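Local structure of putative 2,5-diketo-D-gluconic acid reductase B (Sinorhizobium meliloti, 3UP8) at residues Gln180-His184 and Pro185-Gln189; Tyr207-Asn211 and Gly212-Ala216; Ala235-Trp238 and Leu239-Gln242. The protein probably catalyses the NADPH-dependent reduction of methylglyoxal to hydroxyacetone, and belongs to the aldo/keto reductase family. All blocks are in the same frame, centred on the assembly; numbering follows the deposited sequence.

Interaction 1 of 3, residues Gln180-His184 and Pro185-Gln189; sequences QVEYH and PYLDQ
Gln189 folds back along the chain and serves Tyr183 and Glu182 at once: its aliphatic part lies on an aromatic ring while its amide closes a loop onto a strand end. NE2 of Gln189 gives a hydrogen bond of 2.8 Å to Glu182 O, approaching the carbonyl almost end-on (C=O...N 168°) and with the acceptor in the plane of the amide. CB of Gln189 lies over one face of the Tyr183 ring in a CH-pi contact, 3.9 Å from the ring centroid and offset toward the rim; the bend at chi2 (-75°) then turns the amide toward Glu182 O. Leu187 O sits at the edge of the same ring, 3.5 Å from Tyr183 CD1.

Residues 180-189 carry the chain out of strand 176-182, the sixth of the eight parallel strands of the TIM barrel, and round toward helix 190-199, for which Gln189 occupies the N-cap position. A type I turn from His184 to Leu187 makes the reversal, closed by the bond from Leu187 N to His184 O (3.1 Å). CG of His184 lies between its backbone N and carbonyl carbon (chi1 48°), which brings the imidazole to the turn. There Tyr186 N makes a weak bond to His184 ND1, and Leu187 CB packs 3.6 Å from His184 CE1. At the other ring nitrogen, His184 NE2 donates to the anti lone pair of Glu182 OE2 at 2.8 Å, close to the imidazole plane. The buried carboxylate also receives backbone N-H groups from Ile286 and Val287. Leu187 CD2 packs against the Glu182 side chain, which it crosses at about a right angle, 3.9 Å from Glu182 CG.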
ATOM      1  N   GLN A 180      -4.459  -3.925  -1.774  1.00 12.66           N
ATOM      2  CA  GLN A 180      -3.226  -3.330  -2.210  1.00 12.86           C
ATOM      3  C   GLN A 180      -2.859  -3.911  -3.567  1.00 12.75           C
ATOM      4  O   GLN A 180      -2.683  -5.125  -3.718  1.00 12.39           O
ATOM      5  CB  GLN A 180      -2.095  -3.543  -1.191  1.00 12.19           C
ATOM      6  CG  GLN A 180      -0.785  -2.911  -1.659  1.00 12.49           C
ATOM      7  CD  GLN A 180       0.323  -2.930  -0.620  1.00 13.07           C
ATOM      8  OE1 GLN A 180       0.099  -2.661   0.571  1.00 13.64           O
ATOM      9  NE2 GLN A 180       1.543  -3.215  -1.075  1.00 11.53           N
ATOM     10  N   VAL A 181      -2.784  -3.023  -4.553  1.00 13.01           N
ATOM     11  CA  VAL A 181      -2.554  -3.398  -5.943  1.00 12.95           C
ATOM     12  C   VAL A 181      -1.595  -2.420  -6.624  1.00 14.10           C
ATOM     13  O   VAL A 181      -1.409  -1.290  -6.164  1.00 13.00           O
ATOM     14  CB  VAL A 181      -3.869  -3.407  -6.756  1.00 13.60           C
ATOM     15  CG1 VAL A 181      -4.854  -4.469  -6.213  1.00 13.17           C
ATOM     16  CG2 VAL A 181      -4.521  -2.012  -6.790  1.00 13.43           C
ATOM     17  N   GLU A 182      -0.976  -2.885  -7.709  1.00 13.70           N
ATOM     18  CA  GLU A 182      -0.181  -2.022  -8.592  1.00 14.37           C
ATOM     19  C   GLU A 182      -1.102  -0.960  -9.172  1.00 13.94           C
ATOM     20  O   GLU A 182      -2.146  -1.283  -9.707  1.00 14.15           O
ATOM     21  CB  GLU A 182       0.396  -2.853  -9.735  1.00 13.56           C
ATOM     22  CG  GLU A 182       1.253  -2.061 -10.682  1.00 15.73           C
ATOM     23  CD  GLU A 182       1.861  -2.912 -11.771  1.00 16.78           C
ATOM     24  OE1 GLU A 182       1.961  -4.141 -11.596  1.00 17.26           O
ATOM     25  OE2 GLU A 182       2.243  -2.334 -12.805  1.00 18.53           O
ATOM     26  N   TYR A 183      -0.729   0.309  -9.042  1.00 14.76           N
ATOM     27  CA  TYR A 183      -1.557   1.385  -9.587  1.00 15.13           C
ATOM     28  C   TYR A 183      -0.673   2.596  -9.877  1.00 15.95           C
ATOM     29  O   TYR A 183       0.024   3.101  -8.998  1.00 15.47           O
ATOM     30  CB  TYR A 183      -2.696   1.735  -8.620  1.00 15.15           C
ATOM     31  CG  TYR A 183      -3.787   2.621  -9.197  1.00 15.56           C
ATOM     32  CD1 TYR A 183      -4.061   2.647 -10.566  1.00 14.96           C
ATOM     33  CD2 TYR A 183      -4.557   3.433  -8.353  1.00 17.48           C
ATOM     34  CE1 TYR A 183      -5.078   3.475 -11.088  1.00 17.10           C
ATOM     35  CE2 TYR A 183      -5.576   4.251  -8.858  1.00 16.86           C
ATOM     36  CZ  TYR A 183      -5.828   4.261 -10.215  1.00 17.44           C
ATOM     37  OH  TYR A 183      -6.831   5.087 -10.678  1.00 20.58           O
ATOM     38  N   HIS A 184      -0.698   3.016 -11.139  1.00 16.76           N
ATOM     39  CA  HIS A 184       0.104   4.127 -11.647  1.00 17.37           C
ATOM     40  C   HIS A 184      -0.589   4.563 -12.941  1.00 17.69           C
ATOM     41  O   HIS A 184      -1.519   3.893 -13.393  1.00 16.97           O
ATOM     42  CB  HIS A 184       1.547   3.683 -11.908  1.00 17.30           C
ATOM     43  CG  HIS A 184       1.657   2.401 -12.677  1.00 18.30           C
ATOM     44  ND1 HIS A 184       1.398   2.314 -14.031  1.00 18.04           N
ATOM     45  CD2 HIS A 184       2.012   1.154 -12.283  1.00 18.80           C
ATOM     46  CE1 HIS A 184       1.564   1.065 -14.429  1.00 19.03           C
ATOM     47  NE2 HIS A 184       1.941   0.340 -13.388  1.00 17.95           N
ATOM     48  N   PRO A 185      -0.156   5.685 -13.539  1.00 18.28           N
ATOM     49  CA  PRO A 185      -0.902   6.194 -14.706  1.00 18.48           C
ATOM     50  C   PRO A 185      -1.045   5.210 -15.888  1.00 18.79           C
ATOM     51  O   PRO A 185      -2.008   5.316 -16.660  1.00 18.91           O
ATOM     52  CB  PRO A 185      -0.090   7.422 -15.114  1.00 18.76           C
ATOM     53  CG  PRO A 185       0.527   7.898 -13.810  1.00 18.73           C
ATOM     54  CD  PRO A 185       0.892   6.625 -13.096  1.00 17.83           C
ATOM     55  N   TYR A 186      -0.123   4.252 -16.014  1.00 18.77           N
ATOM     56  CA  TYR A 186      -0.138   3.317 -17.158  1.00 19.02           C
ATOM     57  C   TYR A 186      -1.005   2.069 -16.971  1.00 18.82           C
ATOM     58  O   TYR A 186      -1.195   1.287 -17.914  1.00 17.99           O
ATOM     59  CB  TYR A 186       1.300   2.974 -17.574  1.00 19.26           C
ATOM     60  CG  TYR A 186       2.128   4.230 -17.674  1.00 21.08           C
ATOM     61  CD1 TYR A 186       1.951   5.131 -18.736  1.00 21.62           C
ATOM     62  CD2 TYR A 186       3.054   4.546 -16.683  1.00 22.01           C
ATOM     63  CE1 TYR A 186       2.702   6.317 -18.799  1.00 23.30           C
ATOM     64  CE2 TYR A 186       3.787   5.704 -16.731  1.00 23.07           C
ATOM     65  CZ  TYR A 186       3.619   6.584 -17.783  1.00 23.32           C
ATOM     66  OH  TYR A 186       4.382   7.714 -17.785  1.00 25.36           O
ATOM     67  N   LEU A 187      -1.542   1.884 -15.763  1.00 18.74           N
ATOM     68  CA  LEU A 187      -2.412   0.735 -15.500  1.00 18.61           C
ATOM     69  C   LEU A 187      -3.779   1.188 -15.015  1.00 19.18           C
ATOM     70  O   LEU A 187      -3.905   1.703 -13.906  1.00 18.65           O
ATOM     71  CB  LEU A 187      -1.770  -0.225 -14.491  1.00 18.53           C
ATOM     72  CG  LEU A 187      -2.587  -1.471 -14.120  1.00 18.76           C
ATOM     73  CD1 LEU A 187      -2.891  -2.334 -15.366  1.00 16.72           C
ATOM     74  CD2 LEU A 187      -1.813  -2.276 -13.077  1.00 18.07           C
ATOM     75  N   ASP A 188      -4.792   0.977 -15.853  1.00 19.88           N
ATOM     76  CA  ASP A 188      -6.181   1.296 -15.507  1.00 20.90           C
ATOM     77  C   ASP A 188      -6.685   0.419 -14.352  1.00 20.30           C
ATOM     78  O   ASP A 188      -6.514  -0.807 -14.375  1.00 20.09           O
ATOM     79  CB  ASP A 188      -7.096   1.102 -16.719  1.00 21.81           C
ATOM     80  CG  ASP A 188      -8.562   1.370 -16.395  1.00 25.52           C
ATOM     81  OD1 ASP A 188      -8.867   2.361 -15.695  1.00 28.88           O
ATOM     82  OD2 ASP A 188      -9.417   0.579 -16.835  1.00 32.08           O
ATOM     83  N   GLN A 189      -7.294   1.048 -13.352  1.00 18.89           N
ATOM     84  CA  GLN A 189      -7.897   0.300 -12.239  1.00 19.70           C
ATOM     85  C   GLN A 189      -9.358   0.667 -12.009  1.00 20.15           C
ATOM     86  O   GLN A 189      -9.866   0.585 -10.883  1.00 19.74           O
ATOM     87  CB  GLN A 189      -7.068   0.456 -10.945  1.00 18.89           C
ATOM     88  CG  GLN A 189      -5.709  -0.241 -10.997  1.00 17.51           C
ATOM     89  CD  GLN A 189      -5.783  -1.758 -10.866  1.00 17.45           C
ATOM     90  OE1 GLN A 189      -6.832  -2.379 -11.085  1.00 18.42           O
ATOM     91  NE2 GLN A 189      -4.661  -2.365 -10.495  1.00 16.31           N
TER

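Interaction 2 of 3, residues Tyr207-Asn211 and Gly212-Ala216; sequences YAMAN and GKVPA
The peptide carbonyl of Met209 is approached from both faces of its plane: Gly212 N comes to Met209 O from one side at 3.2 Å, and Val214 N from the opposite side at 3.1 Å. A second flat group, the carbonyl of Ala210, is met well above its plane by Lys213 N, 3.2 Å from Ala210 O, with the N-H pointing nearly straight at the oxygen. The loop is thus held in tight turns by three backbone bonds, two of them to one oxygen. Ala210 and Asn211 are left-handed, and Gly212 also has a positive phi before the right-handed turn of 213-216. Gly212, at phi 106°, adopts backbone angles suited to a residue without CB.

Side chains pack around these bonds. Val214 CB lies close to the doubly bonded oxygen of Met209, and Val214 CG2 is 3.4 Å from Ala208 O. Val214 CG1, anti to the backbone N (chi1 160°), lies 4.0 Å from SE of Met209, a selenomethionine. Ala210 CB meets Lys213 CB at 3.9 Å, while the lysine chain runs on to a cation-pi contact with Tyr186. This loop links strand 202-206, the seventh of the barrel, to helix 213-216, and it rests on helix 231-240, where Met209 packs on Ala232 and Leu236 and Val214 on Ala235.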
ATOM      1  N   TYR A 207       4.016   0.813  -6.841  1.00 15.98           N
ATOM      2  CA  TYR A 207       4.654   1.089  -8.148  1.00 17.03           C
ATOM      3  C   TYR A 207       4.131   2.364  -8.813  1.00 17.57           C
ATOM      4  O   TYR A 207       3.981   2.420 -10.035  1.00 17.47           O
ATOM      5  CB  TYR A 207       4.523  -0.097  -9.124  1.00 16.92           C
ATOM      6  CG  TYR A 207       5.807  -0.872  -9.328  1.00 18.52           C
ATOM      7  CD1 TYR A 207       5.816  -2.262  -9.255  1.00 20.42           C
ATOM      8  CD2 TYR A 207       7.013  -0.216  -9.608  1.00 20.68           C
ATOM      9  CE1 TYR A 207       6.994  -2.983  -9.443  1.00 20.98           C
ATOM     10  CE2 TYR A 207       8.199  -0.927  -9.794  1.00 21.48           C
ATOM     11  CZ  TYR A 207       8.174  -2.321  -9.706  1.00 22.79           C
ATOM     12  OH  TYR A 207       9.325  -3.050  -9.863  1.00 20.96           O
ATOM     13  N   ALA A 208       3.849   3.376  -8.001  1.00 18.43           N
ATOM     14  CA  ALA A 208       3.414   4.692  -8.496  1.00 19.87           C
ATOM     15  C   ALA A 208       4.296   5.235  -9.639  1.00 20.78           C
ATOM     16  O   ALA A 208       3.788   5.870 -10.558  1.00 21.53           O
ATOM     17  CB  ALA A 208       3.367   5.688  -7.354  1.00 19.10           C
HETATM   18  N   MSE A 209       5.601   4.981  -9.567  1.00 21.86           N
HETATM   19  CA  MSE A 209       6.575   5.499 -10.552  1.00 23.70           C
HETATM   20  C   MSE A 209       6.645   4.669 -11.844  1.00 23.71           C
HETATM   21  O   MSE A 209       7.378   5.024 -12.778  1.00 23.13           O
HETATM   22  CB  MSE A 209       7.981   5.572  -9.934  1.00 23.91           C
HETATM   23  CG  MSE A 209       8.130   6.470  -8.725  1.00 28.17           C
HETATM   24 SE   MSE A 209       7.631   8.305  -9.131  1.00 38.80          SE
HETATM   25  CE  MSE A 209       5.846   8.360  -8.415  1.00 31.48           C
ATOM     26  N   ALA A 210       5.904   3.556 -11.874  1.00 23.73           N
ATOM     27  CA  ALA A 210       5.896   2.616 -13.002  1.00 24.03           C
ATOM     28  C   ALA A 210       7.302   2.192 -13.473  1.00 24.81           C
ATOM     29  O   ALA A 210       7.599   2.181 -14.676  1.00 23.94           O
ATOM     30  CB  ALA A 210       5.054   3.142 -14.151  1.00 23.54           C
ATOM     31  N   ASN A 211       8.152   1.856 -12.502  1.00 26.24           N
ATOM     32  CA  ASN A 211       9.481   1.310 -12.759  1.00 27.87           C
ATOM     33  C   ASN A 211      10.364   2.279 -13.563  1.00 28.57           C
ATOM     34  O   ASN A 211      11.235   1.848 -14.321  1.00 28.78           O
ATOM     35  CB  ASN A 211       9.349  -0.049 -13.477  1.00 28.46           C
ATOM     36  CG  ASN A 211      10.503  -0.987 -13.202  1.00 30.04           C
ATOM     37  OD1 ASN A 211      11.284  -0.795 -12.272  1.00 31.29           O
ATOM     38  ND2 ASN A 211      10.606  -2.032 -14.019  1.00 33.10           N
ATOM     39  N   GLY A 212      10.132   3.583 -13.390  1.00 28.39           N
ATOM     40  CA  GLY A 212      10.903   4.611 -14.092  1.00 29.24           C
ATOM     41  C   GLY A 212      10.200   5.338 -15.231  1.00 29.41           C
ATOM     42  O   GLY A 212      10.675   6.380 -15.688  1.00 29.67           O
ATOM     43  N   LYS A 213       9.076   4.799 -15.698  1.00 29.18           N
ATOM     44  CA  LYS A 213       8.308   5.435 -16.770  1.00 29.53           C
ATOM     45  C   LYS A 213       7.833   6.835 -16.379  1.00 29.21           C
ATOM     46  O   LYS A 213       7.838   7.755 -17.207  1.00 28.80           O
ATOM     47  CB  LYS A 213       7.098   4.592 -17.157  1.00 29.68           C
ATOM     48  CG  LYS A 213       7.275   3.655 -18.336  1.00 32.18           C
ATOM     49  CD  LYS A 213       5.892   3.294 -18.908  1.00 34.62           C
ATOM     50  CE  LYS A 213       5.974   2.849 -20.356  1.00 37.07           C
ATOM     51  NZ  LYS A 213       4.714   3.149 -21.084  1.00 37.66           N
ATOM     52  N   VAL A 214       7.432   6.996 -15.117  1.00 28.66           N
ATOM     53  CA  VAL A 214       6.860   8.271 -14.659  1.00 28.48           C
ATOM     54  C   VAL A 214       7.807   9.482 -14.797  1.00 28.84           C
ATOM     55  O   VAL A 214       7.422  10.456 -15.431  1.00 28.70           O
ATOM     56  CB  VAL A 214       6.208   8.166 -13.250  1.00 28.26           C
ATOM     57  CG1 VAL A 214       6.066   9.542 -12.613  1.00 28.45           C
ATOM     58  CG2 VAL A 214       4.848   7.477 -13.351  1.00 27.13           C
ATOM     59  N   PRO A 215       9.037   9.426 -14.237  1.00 29.48           N
ATOM     60  CA  PRO A 215       9.931  10.595 -14.399  1.00 30.23           C
ATOM     61  C   PRO A 215      10.306  10.935 -15.852  1.00 31.05           C
ATOM     62  O   PRO A 215      10.718  12.068 -16.136  1.00 31.76           O
ATOM     63  CB  PRO A 215      11.190  10.199 -13.610  1.00 30.41           C
ATOM     64  CG  PRO A 215      10.749   9.084 -12.700  1.00 30.39           C
ATOM     65  CD  PRO A 215       9.671   8.362 -13.444  1.00 29.41           C
ATOM     66  N   ALA A 216      10.156   9.975 -16.761  1.00 31.52           N
ATOM     67  CA  ALA A 216      10.492  10.178 -18.176  1.00 32.03           C
ATOM     68  C   ALA A 216       9.305  10.647 -19.008  1.00 32.03           C
ATOM     69  O   ALA A 216       9.459  10.970 -20.180  1.00 31.85           O
ATOM     70  CB  ALA A 216      11.084   8.893 -18.772  1.00 32.52           C
TER

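Interaction 3 of 3, residues Ala235-Trp238 and Leu239-Gln242; sequences ALRW and LVQQ
Trp238 and Gln242 form the close-packed side of this contact, whereas Arg237 and Gln241 meet on a more open flank. Gln242 NE2 lies over the centre of the indole, 3.4 Å above its plane, with the amide turned 54° from the ring. The same nitrogen, Gln242 NE2, gives a hydrogen bond to Trp238 O at 3.1 Å, coming from above the carbonyl plane. Leu239 CD2 adds an apolar contact, 3.7 Å from Trp238 CZ3, and the indole also packs on Met273 and Val276 of helix 270-277. With CG of Trp238 anti to the backbone N (chi1 172°), the indole is placed where one face meets Gln242 NE2.

The other flank is partly exposed and held by polar groups. Gln241 OE1 accepts from Arg237 NE at 2.9 Å, in the carbonyl plane on a lone pair and close to the guanidinium plane, with a weak second bond from NH2. The bend at chi2 (71°) brings Arg237 NE to the Gln241 amide, which the arginine crosses at a slant. Val240 CG1 lies over one guanidinium face, 4.2 Å from Arg237 NH1. Arg237 NH1 also donates to Ile263 O and Gln241 NE2 to Leu268 O, joining this flank to the loop between helices 254-261 and 270-277.

Ordinary helical bonds run through the segment, from Leu239 N, Val240 N and Gln241 N to the carbonyls four residues back. The pattern changes at Gln242, whose backbone N bonds to Leu239 O at 3.0 Å. Its side chain supplies the donor for Trp238 O, while OE1 pairs with the hydroxyl of Tyr183. Held at both its nitrogen and its oxygen, the Gln242 amide is probably fixed in its orientation over the indole.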
ATOM      1  N   ALA A 235       2.499  12.210 -10.369  1.00 21.90           N
ATOM      2  CA  ALA A 235       1.915  10.863 -10.370  1.00 21.75           C
ATOM      3  C   ALA A 235       1.388  10.503  -8.976  1.00 21.05           C
ATOM      4  O   ALA A 235       0.283   9.987  -8.846  1.00 21.42           O
ATOM      5  CB  ALA A 235       2.925   9.837 -10.856  1.00 21.89           C
ATOM      6  N   LEU A 236       2.189  10.779  -7.952  1.00 20.95           N
ATOM      7  CA  LEU A 236       1.782  10.598  -6.552  1.00 20.82           C
ATOM      8  C   LEU A 236       0.543  11.409  -6.207  1.00 20.62           C
ATOM      9  O   LEU A 236      -0.369  10.915  -5.551  1.00 20.48           O
ATOM     10  CB  LEU A 236       2.913  10.992  -5.607  1.00 20.81           C
ATOM     11  CG  LEU A 236       4.155  10.101  -5.556  1.00 21.07           C
ATOM     12  CD1 LEU A 236       5.292  10.821  -4.833  1.00 20.45           C
ATOM     13  CD2 LEU A 236       3.877   8.750  -4.908  1.00 21.43           C
ATOM     14  N   ARG A 237       0.507  12.660  -6.651  1.00 20.30           N
ATOM     15  CA  ARG A 237      -0.655  13.499  -6.415  1.00 19.98           C
ATOM     16  C   ARG A 237      -1.888  12.961  -7.127  1.00 19.60           C
ATOM     17  O   ARG A 237      -2.971  12.970  -6.561  1.00 19.52           O
ATOM     18  CB  ARG A 237      -0.375  14.963  -6.798  1.00 20.10           C
ATOM     19  CG  ARG A 237      -1.552  15.913  -6.590  1.00 19.85           C
ATOM     20  CD  ARG A 237      -1.832  16.159  -5.096  1.00 19.70           C
ATOM     21  NE  ARG A 237      -3.240  16.461  -4.844  1.00 21.24           N
ATOM     22  CZ  ARG A 237      -3.746  16.759  -3.646  1.00 23.43           C
ATOM     23  NH1 ARG A 237      -2.956  16.822  -2.575  1.00 21.48           N
ATOM     24  NH2 ARG A 237      -5.046  17.017  -3.520  1.00 23.23           N
ATOM     25  N   TRP A 238      -1.724  12.474  -8.358  1.00 19.52           N
ATOM     26  CA  TRP A 238      -2.853  11.960  -9.130  1.00 19.60           C
ATOM     27  C   TRP A 238      -3.509  10.781  -8.400  1.00 19.72           C
ATOM     28  O   TRP A 238      -4.739  10.612  -8.429  1.00 20.07           O
ATOM     29  CB  TRP A 238      -2.393  11.522 -10.524  1.00 19.61           C
ATOM     30  CG  TRP A 238      -3.452  10.801 -11.311  1.00 19.71           C
ATOM     31  CD1 TRP A 238      -4.549  11.361 -11.912  1.00 22.27           C
ATOM     32  CD2 TRP A 238      -3.507   9.393 -11.611  1.00 19.06           C
ATOM     33  NE1 TRP A 238      -5.296  10.386 -12.543  1.00 21.85           N
ATOM     34  CE2 TRP A 238      -4.671   9.174 -12.382  1.00 20.42           C
ATOM     35  CE3 TRP A 238      -2.685   8.298 -11.299  1.00 20.87           C
ATOM     36  CZ2 TRP A 238      -5.037   7.899 -12.859  1.00 20.79           C
ATOM     37  CZ3 TRP A 238      -3.054   7.018 -11.771  1.00 19.67           C
ATOM     38  CH2 TRP A 238      -4.218   6.839 -12.540  1.00 19.12           C
ATOM     39  N   LEU A 239      -2.676   9.963  -7.756  1.00 19.28           N
ATOM     40  CA  LEU A 239      -3.176   8.856  -6.932  1.00 19.46           C
ATOM     41  C   LEU A 239      -3.893   9.355  -5.677  1.00 20.09           C
ATOM     42  O   LEU A 239      -5.052   9.030  -5.430  1.00 20.10           O
ATOM     43  CB  LEU A 239      -2.010   7.925  -6.562  1.00 19.27           C
ATOM     44  CG  LEU A 239      -1.379   7.214  -7.772  1.00 16.66           C
ATOM     45  CD1 LEU A 239      -0.027   6.615  -7.410  1.00 16.55           C
ATOM     46  CD2 LEU A 239      -2.310   6.136  -8.297  1.00 17.52           C
ATOM     47  N   VAL A 240      -3.196  10.190  -4.914  1.00 20.70           N
ATOM     48  CA  VAL A 240      -3.625  10.588  -3.585  1.00 21.56           C
ATOM     49  C   VAL A 240      -4.845  11.515  -3.650  1.00 21.66           C
ATOM     50  O   VAL A 240      -5.634  11.591  -2.703  1.00 21.32           O
ATOM     51  CB  VAL A 240      -2.405  11.159  -2.815  1.00 22.08           C
ATOM     52  CG1 VAL A 240      -2.427  12.693  -2.713  1.00 20.73           C
ATOM     53  CG2 VAL A 240      -2.254  10.480  -1.483  1.00 23.36           C
ATOM     54  N   GLN A 241      -5.017  12.178  -4.796  1.00 21.44           N
ATOM     55  CA  GLN A 241      -6.179  13.035  -5.045  1.00 21.54           C
ATOM     56  C   GLN A 241      -7.439  12.233  -5.386  1.00 21.47           C
ATOM     57  O   GLN A 241      -8.551  12.753  -5.307  1.00 21.83           O
ATOM     58  CB  GLN A 241      -5.867  14.042  -6.171  1.00 21.89           C
ATOM     59  CG  GLN A 241      -6.901  15.159  -6.348  1.00 20.59           C
ATOM     60  CD  GLN A 241      -6.352  16.328  -7.160  1.00 20.98           C
ATOM     61  OE1 GLN A 241      -5.238  16.809  -6.920  1.00 21.25           O
ATOM     62  NE2 GLN A 241      -7.135  16.791  -8.114  1.00 21.69           N
ATOM     63  N   GLN A 242      -7.282  10.969  -5.766  1.00 21.20           N
ATOM     64  CA  GLN A 242      -8.447  10.119  -6.019  1.00 20.74           C
ATOM     65  C   GLN A 242      -9.080   9.654  -4.712  1.00 21.31           C
ATOM     66  O   GLN A 242      -8.360   9.276  -3.765  1.00 20.62           O
ATOM     67  CB  GLN A 242      -8.053   8.900  -6.821  1.00 20.98           C
ATOM     68  CG  GLN A 242      -7.832   9.161  -8.278  1.00 20.45           C
ATOM     69  CD  GLN A 242      -7.307   7.944  -8.988  1.00 20.85           C
ATOM     70  OE1 GLN A 242      -8.007   6.941  -9.131  1.00 23.55           O
ATOM     71  NE2 GLN A 242      -6.079   8.033  -9.471  1.00 19.82           N
TER

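The three contacts cluster by the C-terminal ends of strands 176-182 and 202-206, against helix 231-240: the centre of interaction 1 lies about 11 Å from those of interactions 2 and 3, which are about 13 Å apart. Interactions 1 and 2 meet where Tyr186 CD2 packs 3.5 Å from Ala210 CB. Between interactions 1 and 3, Tyr183 OH lies 2.7 Å from Gln242 OE1, a probable hydrogen bond. Leu239 touches both loops, its CD2 3.5 Å from Tyr183 CD2 and its CD1 3.5 Å from Ala208 CB. In interaction 1 the side chain of Val181 is about 10 Å from those of His128 and Lys95, predicted active-site residues, whereas interactions 2 and 3 lie away from them.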